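Local coordinates for conserved protein (Methanosarcina mazei, PDB 2NR4), which is of unknown function but binds flavin mononucleotide and belongs to the DUF447 family, at the interface of chains A and B. Coordinates in Å, arbitrary orientation; residue numbers count along the deposited sequence, not the author numbering. Chains: chain A/B, Conserved hypothetical protein.

The interface of chains A and B. Residues chain A 30-32, 81, 160-161, 164; chain B 155-156, 158, 161.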
# COMPACT_ATOMS: atom_id res chain seq x y z
N ILE A 30 -3.86 11.20 3.20
CA ILE A 30 -4.70 10.54 4.22
C ILE A 30 -4.09 9.18 4.42
O ILE A 30 -4.08 8.35 3.48
CB ILE A 30 -6.18 10.47 3.80
CG1 ILE A 30 -6.75 11.89 3.61
CG2 ILE A 30 -7.01 9.77 4.91
CD1 ILE A 30 -8.19 11.87 3.11
N SER A 31 -3.54 8.96 5.62
CA SER A 31 -2.84 7.72 5.97
C SER A 31 -3.89 6.80 6.59
O SER A 31 -4.51 7.17 7.58
CB SER A 31 -1.72 8.04 6.99
OG SER A 31 -0.69 8.88 6.44
N GLU A 32 -4.10 5.62 6.02
CA GLU A 32 -5.14 4.70 6.50
C GLU A 32 -4.54 3.81 7.57
O GLU A 32 -3.72 2.90 7.28
CB GLU A 32 -5.73 3.86 5.36
CG GLU A 32 -6.21 4.70 4.13
CD GLU A 32 -7.47 5.52 4.40
OE1 GLU A 32 -8.09 5.39 5.51
OE2 GLU A 32 -7.84 6.33 3.49
N VAL A 81 -0.77 -0.78 10.35
CA VAL A 81 -1.04 -2.20 10.20
C VAL A 81 -0.95 -2.55 8.70
O VAL A 81 -1.58 -1.88 7.86
CB VAL A 81 -2.46 -2.48 10.79
CG1 VAL A 81 -3.09 -3.79 10.23
CG2 VAL A 81 -2.44 -2.38 12.36
N PHE A 160 -4.08 -6.51 -1.52
CA PHE A 160 -4.23 -5.79 -0.25
C PHE A 160 -5.05 -4.52 -0.46
O PHE A 160 -6.00 -4.23 0.27
CB PHE A 160 -2.86 -5.45 0.35
CG PHE A 160 -2.97 -4.66 1.63
CD1 PHE A 160 -3.11 -5.33 2.84
CD2 PHE A 160 -3.03 -3.25 1.62
CE1 PHE A 160 -3.26 -4.64 4.04
CE2 PHE A 160 -3.19 -2.53 2.84
CZ PHE A 160 -3.31 -3.24 4.06
N ASN A 161 -4.71 -3.77 -1.52
CA ASN A 161 -5.44 -2.54 -1.82
C ASN A 161 -6.92 -2.81 -2.09
O ASN A 161 -7.78 -2.01 -1.72
CB ASN A 161 -4.79 -1.85 -3.03
CG ASN A 161 -3.35 -1.44 -2.76
OD1 ASN A 161 -2.83 -1.51 -1.64
ND2 ASN A 161 -2.67 -1.01 -3.84
N LEU A 164 -8.82 -3.19 1.17
CA LEU A 164 -9.09 -1.87 1.73
C LEU A 164 -10.35 -1.25 1.08
O LEU A 164 -11.24 -0.73 1.77
CB LEU A 164 -7.89 -0.96 1.44
CG LEU A 164 -7.39 -0.06 2.54
CD1 LEU A 164 -7.09 -0.95 3.78
CD2 LEU A 164 -6.08 0.67 2.05
N VAL B 155 2.81 3.54 4.51
CA VAL B 155 1.51 3.40 5.18
C VAL B 155 0.51 3.30 4.07
O VAL B 155 0.73 3.92 3.00
CB VAL B 155 1.19 4.62 6.12
CG1 VAL B 155 1.01 5.95 5.35
CG2 VAL B 155 -0.08 4.33 6.97
N PRO B 156 -0.56 2.50 4.27
CA PRO B 156 -1.59 2.46 3.22
C PRO B 156 -2.15 3.84 2.91
O PRO B 156 -2.42 4.64 3.84
CB PRO B 156 -2.65 1.54 3.82
CG PRO B 156 -1.85 0.61 4.68
CD PRO B 156 -0.90 1.57 5.37
N ARG B 158 -4.87 5.46 -0.02
CA ARG B 158 -5.77 5.10 -1.11
C ARG B 158 -5.49 5.93 -2.37
O ARG B 158 -5.82 5.53 -3.47
CB ARG B 158 -7.23 5.30 -0.69
CG ARG B 158 -7.69 4.27 0.31
CD ARG B 158 -9.10 4.60 0.78
NE ARG B 158 -10.07 4.31 -0.26
CZ ARG B 158 -11.26 4.87 -0.33
NH1 ARG B 158 -11.62 5.79 0.56
NH2 ARG B 158 -12.08 4.54 -1.32
N ASN B 161 -2.74 4.14 -3.98
CA ASN B 161 -3.36 2.97 -4.60
C ASN B 161 -4.10 3.31 -5.88
O ASN B 161 -4.13 2.49 -6.85
CB ASN B 161 -4.25 2.23 -3.60
CG ASN B 161 -3.49 1.78 -2.39
OD1 ASN B 161 -2.23 1.85 -2.34
ND2 ASN B 161 -4.25 1.33 -1.36
O HOH W 1 -5.96 7.19 1.96
O HOH W 2 -3.98 -0.37 -6.28
O HOH W 3 -6.99 0.83 -1.69
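Helix 158-176 of chain A meets its counterpart from chain B on the two-fold axis through A:Asn161 and B:Asn161, while strand 29-37 of chain A takes up the segment leading into the chain B helix. The two asparagine carboxamides lie face to face, their planes 17° apart and the CG atoms 3.2 Å from each other. This is stacking and not a direct hydrogen bond, because the N-H of B:Asn161 ND2 points away from A:Asn161 OD1. Each ND2 instead hydrogen-bonds a water: B:Asn161 ND2 lies 2.8 Å from water 3, which also bonds A:Asn161 O, and water 2 repeats the bridge from A:Asn161 ND2 to B:Asn161 O. Both CG atoms sit anti to their own carbonyl carbons, which turns the carboxamides toward the axis.

At the strand, A:Glu32 N donates to B:Pro156 O over 2.9 Å, nearly straight at 173°. The B:Pro156 ring offers CG to the ring of A:Phe160, 3.9 Å from CE2, and CB to A:Leu164 CD2. A:Glu32 bends at chi2 (-71°), placing OE2 2.6 Å from water 1, which links it to A:Ile30 O and B:Arg158 N. That water ties the strand to the first turn of the chain B helix; the B:Arg158 side chain passes the carboxylate with CD 3.4 Å from A:Glu32 OE2, while its NE stays 4.8 Å from A:Glu32 OE2 and forms no salt bridge with it. Repeated by symmetry, the patch joins the two subunits of the deposited, possibly biological, dimer.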